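Local coordinates for protein methylaspartate ammonia-lyase (Citrobacter amalonaticus, PDB 1KKO) that catalyses the reversible, magnesium-dependent anti elimination of ammonia from L-threo-3-methylaspartate to give mesaconate, working as a homodimer of the enolase superfamily, at residues D190-A195 with Y231-H236; P168-S173 with P380-I385; I179-M184 with R216-R221. All coordinates share one frame; numbering follows the deposited sequence.

Interaction 1: residues D190-A195 with Y231-H236; sequences DVLPHA and YHPTLH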
loop_
_atom_site.group_PDB
_atom_site.type_symbol
_atom_site.label_atom_id
_atom_site.label_comp_id
_atom_site.label_asym_id
_atom_site.label_seq_id
_atom_site.Cartn_x
_atom_site.Cartn_y
_atom_site.Cartn_z
ATOM N N ASP A 190 15.345 -1.032 -8.711
ATOM C CA ASP A 190 16.253 -1.813 -9.556
ATOM C C ASP A 190 15.831 -1.895 -11.020
ATOM O O ASP A 190 16.682 -1.919 -11.908
ATOM C CB ASP A 190 16.376 -3.248 -9.044
ATOM C CG ASP A 190 16.723 -3.334 -7.575
ATOM O OD1 ASP A 190 17.734 -2.736 -7.148
ATOM O OD2 ASP A 190 16.041 -4.012 -6.787
ATOM N N VAL A 191 14.526 -1.997 -11.266
ATOM C CA VAL A 191 13.985 -2.197 -12.600
ATOM C C VAL A 191 12.741 -1.321 -12.724
ATOM O O VAL A 191 11.938 -1.256 -11.791
ATOM C CB VAL A 191 13.608 -3.673 -12.825
ATOM C CG1 VAL A 191 13.234 -3.906 -14.293
ATOM C CG2 VAL A 191 14.740 -4.610 -12.398
ATOM N N LEU A 192 12.544 -0.683 -13.872
ATOM C CA LEU A 192 11.450 0.262 -14.009
ATOM C C LEU A 192 11.204 0.518 -15.477
ATOM O O LEU A 192 12.087 0.253 -16.294
ATOM C CB LEU A 192 11.796 1.577 -13.299
ATOM C CG LEU A 192 12.852 2.480 -13.938
ATOM C CD1 LEU A 192 12.782 3.870 -13.324
ATOM C CD2 LEU A 192 14.263 1.909 -13.848
ATOM N N PRO A 193 10.077 1.124 -15.839
ATOM C CA PRO A 193 8.958 1.524 -14.986
ATOM C C PRO A 193 7.619 0.942 -15.444
ATOM O O PRO A 193 6.577 1.428 -14.989
ATOM C CB PRO A 193 8.911 3.013 -15.268
ATOM C CG PRO A 193 9.095 3.020 -16.794
ATOM C CD PRO A 193 9.977 1.815 -17.130
ATOM N N HIS A 194 7.661 -0.054 -16.330
ATOM C CA HIS A 194 6.491 -0.675 -16.943
ATOM C C HIS A 194 5.839 0.234 -18.011
ATOM O O HIS A 194 5.767 -0.150 -19.192
ATOM C CB HIS A 194 5.501 -1.173 -15.881
ATOM C CG HIS A 194 4.329 -1.892 -16.452
ATOM N ND1 HIS A 194 4.164 -3.259 -16.398
ATOM C CD2 HIS A 194 3.243 -1.404 -17.094
ATOM C CE1 HIS A 194 3.023 -3.575 -16.989
ATOM N NE2 HIS A 194 2.439 -2.466 -17.402
ATOM N N ALA A 195 5.361 1.405 -17.584
ATOM C CA ALA A 195 4.881 2.480 -18.463
ATOM C C ALA A 195 3.548 2.270 -19.156
ATOM O O ALA A 195 3.096 3.161 -19.874
ATOM C CB ALA A 195 5.953 2.853 -19.473
ATOM N N TYR A 231 24.112 4.106 -9.891
ATOM C CA TYR A 231 22.724 3.714 -10.165
ATOM C C TYR A 231 22.543 3.435 -11.649
ATOM O O TYR A 231 22.507 4.353 -12.458
ATOM C CB TYR A 231 21.749 4.798 -9.699
ATOM C CG TYR A 231 20.290 4.424 -9.874
ATOM C CD1 TYR A 231 19.763 3.275 -9.291
ATOM C CD2 TYR A 231 19.446 5.213 -10.633
ATOM C CE1 TYR A 231 18.426 2.941 -9.453
ATOM C CE2 TYR A 231 18.120 4.887 -10.799
ATOM C CZ TYR A 231 17.616 3.751 -10.204
ATOM O OH TYR A 231 16.291 3.445 -10.391
ATOM N N HIS A 232 22.386 2.156 -11.981
ATOM C CA HIS A 232 22.328 1.694 -13.362
ATOM C C HIS A 232 21.194 0.679 -13.462
ATOM O O HIS A 232 21.436 -0.525 -13.597
ATOM C CB HIS A 232 23.672 1.037 -13.714
ATOM C CG HIS A 232 23.890 0.803 -15.178
ATOM N ND1 HIS A 232 23.692 -0.422 -15.775
ATOM C CD2 HIS A 232 24.346 1.625 -16.153
ATOM C CE1 HIS A 232 23.985 -0.337 -17.061
ATOM N NE2 HIS A 232 24.382 0.895 -17.317
ATOM N N PRO A 233 19.954 1.145 -13.377
ATOM C CA PRO A 233 18.820 0.219 -13.369
ATOM C C PRO A 233 18.533 -0.392 -14.729
ATOM O O PRO A 233 19.026 0.052 -15.761
ATOM C CB PRO A 233 17.657 1.119 -12.968
ATOM C CG PRO A 233 18.036 2.420 -13.549
ATOM C CD PRO A 233 19.505 2.541 -13.253
ATOM N N THR A 234 17.710 -1.427 -14.705
ATOM C CA THR A 234 17.226 -2.057 -15.926
ATOM C C THR A 234 15.892 -1.453 -16.320
ATOM O O THR A 234 15.067 -1.152 -15.457
ATOM C CB THR A 234 17.077 -3.557 -15.687
ATOM O OG1 THR A 234 18.384 -4.131 -15.621
ATOM C CG2 THR A 234 16.387 -4.272 -16.844
ATOM N N LEU A 235 15.689 -1.265 -17.619
ATOM C CA LEU A 235 14.431 -0.756 -18.147
ATOM C C LEU A 235 13.567 -1.922 -18.597
ATOM O O LEU A 235 14.037 -2.836 -19.268
ATOM C CB LEU A 235 14.686 0.192 -19.313
ATOM C CG LEU A 235 15.702 1.302 -19.035
ATOM C CD1 LEU A 235 15.771 2.226 -20.245
ATOM C CD2 LEU A 235 15.346 2.066 -17.765
ATOM N N HIS A 236 12.297 -1.893 -18.214
ATOM C CA HIS A 236 11.362 -2.968 -18.533
ATOM C C HIS A 236 10.047 -2.265 -18.819
ATOM O O HIS A 236 9.480 -1.596 -17.953
ATOM C CB HIS A 236 11.298 -3.916 -17.339
ATOM C CG HIS A 236 10.344 -5.062 -17.458
ATOM N ND1 HIS A 236 10.570 -6.257 -16.813
ATOM C CD2 HIS A 236 9.139 -5.181 -18.063
ATOM C CE1 HIS A 236 9.543 -7.062 -17.018
ATOM N NE2 HIS A 236 8.658 -6.433 -17.769
#
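D190 takes the backbone N-H of T234 on its carbonyl oxygen, T234 N to D190 O being 3.0 Å. This begins the pairing of two neighbouring parallel strands in the TIM barrel of this enolase-superfamily enzyme; the strand directions differ by 23°, in keeping with barrel twist. The carboxylate of D190 is engaged by L169 N on the first barrel strand. V191 stands side by side with T234 on one face of the sheet. Its CG1, anti to the backbone N (chi1 -172°), slants across to H236 CB at 3.6 Å, while V191 CA makes a CA-H...O contact with T234 O. That same oxygen accepts L192 N at 3.0 Å. L192 then turns its side chain to the opposite face, where CD2 packs on P233 CB at 3.6 Å and, less tightly, on L235 CD2. P233 in turn lays its CD over the centre of the Y231 ring, 3.6 Å above the plane. L192 O receives H236 N at 2.9 Å, and L235 CA adds a CA-H...O contact to the same acceptor. P193, preceded by a cis peptide bond, has no N-H to give, and the pairing resumes at H194, whose N donates to H236 O. H194, a transition-state stabiliser, is bonded through NE2 to Y240 OH. H236 is a second-shell residue: its ND1 pairs with R382 NH1 and its NE2 with OE1 of E273, a magnesium ligand.

Interaction 2: residues P168-S173 with P380-I385; sequences PLFGQS and PMRMLI. With SO4 (sulfate ion), chain C.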
loop_
_atom_site.group_PDB
_atom_site.type_symbol
_atom_site.label_atom_id
_atom_site.label_comp_id
_atom_site.label_asym_id
_atom_site.label_seq_id
_atom_site.Cartn_x
_atom_site.Cartn_y
_atom_site.Cartn_z
ATOM N N PRO A 168 16.071 -8.517 -7.433
ATOM C CA PRO A 168 15.789 -7.247 -8.101
ATOM C C PRO A 168 14.294 -6.961 -8.183
ATOM O O PRO A 168 13.535 -7.845 -8.568
ATOM C CB PRO A 168 16.389 -7.445 -9.493
ATOM C CG PRO A 168 17.455 -8.457 -9.289
ATOM C CD PRO A 168 16.875 -9.409 -8.292
ATOM N N LEU A 169 13.911 -5.735 -7.842
ATOM C CA LEU A 169 12.512 -5.329 -7.805
ATOM C C LEU A 169 12.160 -4.421 -8.970
ATOM O O LEU A 169 12.946 -3.562 -9.365
ATOM C CB LEU A 169 12.191 -4.607 -6.495
ATOM C CG LEU A 169 12.544 -5.350 -5.211
ATOM C CD1 LEU A 169 12.081 -4.558 -3.996
ATOM C CD2 LEU A 169 11.938 -6.715 -5.200
ATOM N N PHE A 170 10.937 -4.594 -9.453
ATOM C CA PHE A 170 10.427 -3.924 -10.643
ATOM C C PHE A 170 9.203 -3.095 -10.294
ATOM O O PHE A 170 8.186 -3.639 -9.856
ATOM C CB PHE A 170 10.057 -4.998 -11.674
ATOM C CG PHE A 170 9.389 -4.492 -12.909
ATOM C CD1 PHE A 170 9.768 -3.306 -13.506
ATOM C CD2 PHE A 170 8.369 -5.228 -13.474
ATOM C CE1 PHE A 170 9.149 -2.878 -14.658
ATOM C CE2 PHE A 170 7.743 -4.801 -14.621
ATOM C CZ PHE A 170 8.148 -3.632 -15.222
ATOM N N GLY A 171 9.296 -1.785 -10.492
ATOM C CA GLY A 171 8.198 -0.872 -10.226
ATOM C C GLY A 171 7.356 -0.601 -11.455
ATOM O O GLY A 171 7.888 -0.449 -12.553
ATOM N N GLN A 172 6.033 -0.554 -11.267
ATOM C CA GLN A 172 5.104 -0.252 -12.352
ATOM C C GLN A 172 4.395 1.072 -12.125
ATOM O O GLN A 172 3.904 1.362 -11.035
ATOM C CB GLN A 172 4.134 -1.407 -12.633
ATOM C CG GLN A 172 2.949 -1.567 -11.716
ATOM C CD GLN A 172 1.912 -2.526 -12.288
ATOM O OE1 GLN A 172 1.600 -2.455 -13.477
ATOM N NE2 GLN A 172 1.381 -3.423 -11.454
ATOM N N SER A 173 4.349 1.872 -13.184
ATOM C CA SER A 173 3.841 3.232 -13.131
ATOM C C SER A 173 2.367 3.431 -13.419
ATOM O O SER A 173 1.805 4.480 -13.104
ATOM C CB SER A 173 4.582 4.025 -14.204
ATOM O OG SER A 173 4.311 3.515 -15.503
ATOM N N PRO A 380 13.926 -16.053 -8.230
ATOM C CA PRO A 380 13.634 -15.533 -9.560
ATOM C C PRO A 380 14.610 -14.389 -9.860
ATOM O O PRO A 380 15.240 -13.844 -8.957
ATOM C CB PRO A 380 12.207 -14.997 -9.415
ATOM C CG PRO A 380 12.138 -14.587 -7.967
ATOM C CD PRO A 380 12.878 -15.695 -7.253
HETATM N N MSE A 381 14.717 -14.025 -11.126
HETATM C CA MSE A 381 15.551 -12.918 -11.553
HETATM C C MSE A 381 14.971 -11.539 -11.258
HETATM O O MSE A 381 15.710 -10.565 -11.190
HETATM C CB MSE A 381 15.742 -13.046 -13.063
HETATM C CG MSE A 381 17.126 -13.436 -13.428
HETATM SE SE MSE A 381 18.171 -11.832 -13.506
HETATM C CE MSE A 381 17.898 -11.334 -15.312
ATOM N N ARG A 382 13.652 -11.469 -11.090
ATOM C CA ARG A 382 12.964 -10.206 -10.944
ATOM C C ARG A 382 11.674 -10.437 -10.200
ATOM O O ARG A 382 11.068 -11.485 -10.336
ATOM C CB ARG A 382 12.644 -9.682 -12.343
ATOM C CG ARG A 382 12.089 -8.272 -12.428
ATOM C CD ARG A 382 12.201 -7.660 -13.812
ATOM N NE ARG A 382 13.593 -7.676 -14.240
ATOM C CZ ARG A 382 14.025 -7.545 -15.482
ATOM N NH1 ARG A 382 13.192 -7.321 -16.481
ATOM N NH2 ARG A 382 15.326 -7.651 -15.726
HETATM N N MSE A 383 11.261 -9.453 -9.407
HETATM C CA MSE A 383 9.999 -9.536 -8.686
HETATM C C MSE A 383 9.265 -8.213 -8.771
HETATM O O MSE A 383 9.844 -7.152 -8.592
HETATM C CB MSE A 383 10.231 -9.895 -7.223
HETATM C CG MSE A 383 8.950 -9.863 -6.397
HETATM SE SE MSE A 383 9.109 -10.736 -4.671
HETATM C CE MSE A 383 10.649 -9.892 -4.049
ATOM N N LEU A 384 7.977 -8.287 -9.055
ATOM C CA LEU A 384 7.144 -7.102 -9.148
ATOM C C LEU A 384 6.876 -6.433 -7.802
ATOM O O LEU A 384 6.516 -7.096 -6.823
ATOM C CB LEU A 384 5.802 -7.465 -9.781
ATOM C CG LEU A 384 4.761 -6.345 -9.921
ATOM C CD1 LEU A 384 5.217 -5.293 -10.930
ATOM C CD2 LEU A 384 3.422 -6.948 -10.324
ATOM N N ILE A 385 7.036 -5.112 -7.777
ATOM C CA ILE A 385 6.620 -4.300 -6.639
ATOM C C ILE A 385 5.095 -4.181 -6.714
ATOM O O ILE A 385 4.533 -3.682 -7.682
ATOM C CB ILE A 385 7.323 -2.947 -6.693
ATOM C CG1 ILE A 385 8.821 -3.138 -6.475
ATOM C CG2 ILE A 385 6.745 -2.007 -5.661
ATOM C CD1 ILE A 385 9.664 -1.949 -6.831
HETATM S S SO4 C . -1.485 -5.887 -13.494
HETATM O O1 SO4 C . -2.489 -6.888 -13.053
HETATM O O2 SO4 C . -2.266 -5.022 -14.456
HETATM O O3 SO4 C . -1.015 -5.101 -12.359
HETATM O O4 SO4 C . -0.331 -6.469 -14.221
HETATM O O HOH W 1 1.727 -3.254 -8.540
HETATM O O HOH W 2 5.082 -1.081 -8.618
#
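I385 buries its side chain against the backbone of F170 and the CB of L169. Its CB lies 3.4 Å from F170 O, the oxygen that accepts I385 N at 2.8 Å in a bond bent only 8° from straight at the hydrogen. CG1, anti to the carbonyl carbon (chi1 -67°), stays near that oxygen and also reaches L169 CB at 3.7 Å. CD1 at the tip is shared between L169 CB and F170 C, and touches G171 N as well. L395 of helix 392-410 and V189 also pack on this side chain. The backbone pairing is parallel: M383 N donates to P168 O and F170 N to M383 O. Here the first and eighth strands of the TIM barrel meet, the junction that closes the cylinder. On the outer face L169 and M383, a selenomethionine, lie side by side with L169 CD2 3.6 Å from M383 CE, and helix 392-410 covers both. The other face carries F170, whose CD2 meets L384 CD1 while its CB rests on R382 CG at 3.9 Å. The F170 ring stacks on that of H236. Beyond the strands, Q172, which binds the substrate, is joined to I385 O by two waters, one from its backbone N and one from NE2. A sulfate ion, probably from the crystallisation liquor, is bonded by NZ of K331, the proton acceptor, by T360 OG1 and by C361 N, consistent with a site in the substrate pocket. Q172 NE2 also donates to O3 of this sulfate at 3.1 Å, almost straight at 167°.

Interaction 3: residues I179-M184 with R216-R221; sequences IAVDKM and RWLSDR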
loop_
_atom_site.group_PDB
_atom_site.type_symbol
_atom_site.label_atom_id
_atom_site.label_comp_id
_atom_site.label_asym_id
_atom_site.label_seq_id
_atom_site.Cartn_x
_atom_site.Cartn_y
_atom_site.Cartn_z
ATOM N N ILE A 179 5.804 10.957 -13.769
ATOM C CA ILE A 179 5.925 11.178 -12.334
ATOM C C ILE A 179 6.412 9.925 -11.603
ATOM O O ILE A 179 7.249 10.020 -10.709
ATOM C CB ILE A 179 4.581 11.636 -11.738
ATOM C CG1 ILE A 179 4.214 13.037 -12.251
ATOM C CG2 ILE A 179 4.635 11.576 -10.224
ATOM C CD1 ILE A 179 5.238 14.103 -11.960
ATOM N N ALA A 180 5.906 8.752 -11.975
ATOM C CA ALA A 180 6.290 7.542 -11.259
ATOM C C ALA A 180 7.764 7.220 -11.444
ATOM O O ALA A 180 8.395 6.655 -10.552
ATOM C CB ALA A 180 5.424 6.374 -11.673
ATOM N N VAL A 181 8.322 7.581 -12.596
ATOM C CA VAL A 181 9.740 7.371 -12.847
ATOM C C VAL A 181 10.571 8.167 -11.842
ATOM O O VAL A 181 11.547 7.662 -11.287
ATOM C CB VAL A 181 10.104 7.723 -14.304
ATOM C CG1 VAL A 181 11.605 7.916 -14.488
ATOM C CG2 VAL A 181 9.610 6.628 -15.225
ATOM N N ASP A 182 10.178 9.411 -11.593
ATOM C CA ASP A 182 10.890 10.228 -10.611
ATOM C C ASP A 182 10.854 9.571 -9.236
ATOM O O ASP A 182 11.871 9.515 -8.544
ATOM C CB ASP A 182 10.281 11.621 -10.500
ATOM C CG ASP A 182 10.484 12.456 -11.736
ATOM O OD1 ASP A 182 11.240 12.034 -12.637
ATOM O OD2 ASP A 182 9.901 13.557 -11.877
ATOM N N LYS A 183 9.678 9.078 -8.843
ATOM C CA LYS A 183 9.535 8.376 -7.575
ATOM C C LYS A 183 10.487 7.197 -7.501
ATOM O O LYS A 183 11.168 6.983 -6.504
ATOM C CB LYS A 183 8.116 7.833 -7.418
ATOM C CG LYS A 183 7.030 8.844 -7.170
ATOM C CD LYS A 183 5.748 8.068 -6.905
ATOM C CE LYS A 183 4.550 8.923 -6.561
ATOM N NZ LYS A 183 3.358 8.022 -6.428
HETATM N N MSE A 184 10.534 6.436 -8.581
HETATM C CA MSE A 184 11.349 5.234 -8.638
HETATM C C MSE A 184 12.839 5.543 -8.582
HETATM O O MSE A 184 13.598 4.818 -7.946
HETATM C CB MSE A 184 10.990 4.434 -9.873
HETATM C CG MSE A 184 9.675 3.719 -9.686
HETATM SE SE MSE A 184 9.044 2.828 -11.267
HETATM C CE MSE A 184 7.160 2.909 -10.983
ATOM N N ARG A 216 13.962 7.288 -24.550
ATOM C CA ARG A 216 15.008 8.296 -24.477
ATOM C C ARG A 216 14.774 9.220 -23.286
ATOM O O ARG A 216 15.709 9.558 -22.555
ATOM C CB ARG A 216 15.054 9.105 -25.775
ATOM C CG ARG A 216 16.168 10.137 -25.815
ATOM C CD ARG A 216 17.542 9.544 -25.672
ATOM N NE ARG A 216 18.482 10.484 -25.079
ATOM C CZ ARG A 216 19.773 10.535 -25.375
ATOM N NH1 ARG A 216 20.294 9.691 -26.259
ATOM N NH2 ARG A 216 20.545 11.433 -24.779
ATOM N N TRP A 217 13.523 9.629 -23.104
ATOM C CA TRP A 217 13.168 10.482 -21.983
ATOM C C TRP A 217 13.501 9.763 -20.681
ATOM O O TRP A 217 14.037 10.350 -19.747
ATOM C CB TRP A 217 11.686 10.841 -21.995
ATOM C CG TRP A 217 11.336 11.640 -20.796
ATOM C CD1 TRP A 217 11.437 12.992 -20.658
ATOM C CD2 TRP A 217 10.913 11.141 -19.524
ATOM N NE1 TRP A 217 11.073 13.371 -19.390
ATOM C CE2 TRP A 217 10.745 12.251 -18.672
ATOM C CE3 TRP A 217 10.630 9.866 -19.022
ATOM C CZ2 TRP A 217 10.326 12.124 -17.347
ATOM C CZ3 TRP A 217 10.216 9.745 -17.710
ATOM C CH2 TRP A 217 10.060 10.866 -16.892
ATOM N N LEU A 218 13.180 8.475 -20.645
ATOM C CA LEU A 218 13.376 7.643 -19.468
ATOM C C LEU A 218 14.849 7.499 -19.100
ATOM O O LEU A 218 15.242 7.750 -17.959
ATOM C CB LEU A 218 12.740 6.282 -19.736
ATOM C CG LEU A 218 12.990 5.159 -18.740
ATOM C CD1 LEU A 218 12.517 5.549 -17.354
ATOM C CD2 LEU A 218 12.279 3.920 -19.238
ATOM N N SER A 219 15.677 7.107 -20.061
ATOM C CA SER A 219 17.101 6.979 -19.775
ATOM C C SER A 219 17.721 8.346 -19.440
ATOM O O SER A 219 18.552 8.447 -18.540
ATOM C CB SER A 219 17.842 6.284 -20.910
ATOM O OG SER A 219 17.654 6.961 -22.127
ATOM N N ASP A 220 17.305 9.393 -20.149
ATOM C CA ASP A 220 17.777 10.746 -19.837
ATOM C C ASP A 220 17.431 11.118 -18.389
ATOM O O ASP A 220 18.255 11.674 -17.666
ATOM C CB ASP A 220 17.130 11.785 -20.762
ATOM C CG ASP A 220 17.883 11.986 -22.067
ATOM O OD1 ASP A 220 19.049 11.564 -22.172
ATOM O OD2 ASP A 220 17.359 12.566 -23.037
ATOM N N ARG A 221 16.203 10.811 -17.973
ATOM C CA ARG A 221 15.731 11.180 -16.646
ATOM C C ARG A 221 16.542 10.480 -15.574
ATOM O O ARG A 221 16.925 11.085 -14.576
ATOM C CB ARG A 221 14.256 10.820 -16.486
ATOM C CG ARG A 221 13.581 11.490 -15.309
ATOM C CD ARG A 221 13.430 12.998 -15.483
ATOM N NE ARG A 221 12.594 13.592 -14.452
ATOM C CZ ARG A 221 12.425 14.894 -14.289
ATOM N NH1 ARG A 221 13.035 15.760 -15.095
ATOM N NH2 ARG A 221 11.651 15.340 -13.314
#
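D182 and R221 meet side-on, two nitrogens of the guanidinium facing two oxygens of the carboxylate. R221 NE donates to D182 OD1 at 2.7 Å and R221 NH2 to D182 OD2 at 2.9 Å; the first bond is practically straight at the hydrogen. Both acceptors are met on the syn side. The planes are nevertheless not flush: OD1 lies in the guanidinium plane, but carboxylate and guanidinium are turned 27° against each other. CG of R221, anti to the backbone N (chi1 -164°), starts the arm toward the other helix and passes V181 CG1 at 4.2 Å. Gripped at two points, the carboxylate has little freedom to rotate. At the dimer interface the pair has further partners on the second subunit: D182 OD2 accepts F32 N and R221 NH1 forms a salt bridge with D30 of that subunit.

Beside the ion pair the packing is apolar. V181 and W217 approach tip to tip, with V181 CG1 4.0 Å from W217 CZ3 on an oblique line to the indole. L218 crosses V181 at a slant, its CD1 3.8 Å from V181 CG2. R221 CB lies over one face of the W217 ring, offset toward the rim, and Y178 meets that indole edge-to-face.

The axes of the two short helical segments approach to 10.8 Å and run in the same general direction, 29° apart, as expected for adjacent outer helices of a TIM barrel. Inward, V181 and L218 both reach P193 of strand 191-194, and L218 also rests on L235 and I237 of strand 234-238.

How the interactions relate
From the N terminus the chain enters the barrel at 168-173, passes through helix residues 179-184 to strand residues 190-195, then helix residues 216-221 and strand residues 231-236. Interaction 3 closes the first loop, helix to helix, and interaction 1 the next, strand to strand; their segments alternate, so the loops cross, binding two successive helix-strand units. Both nest inside the long loop that interaction 2 closes when 380-385 returns beside 168-173. Interactions 1 and 2 share the barrel sheet, joined by P193 O to S173 N at 2.9 Å. Selenomethionine M184, on the helix of interaction 3, touches L192 of interaction 1 and G171 and Q172 of interaction 2.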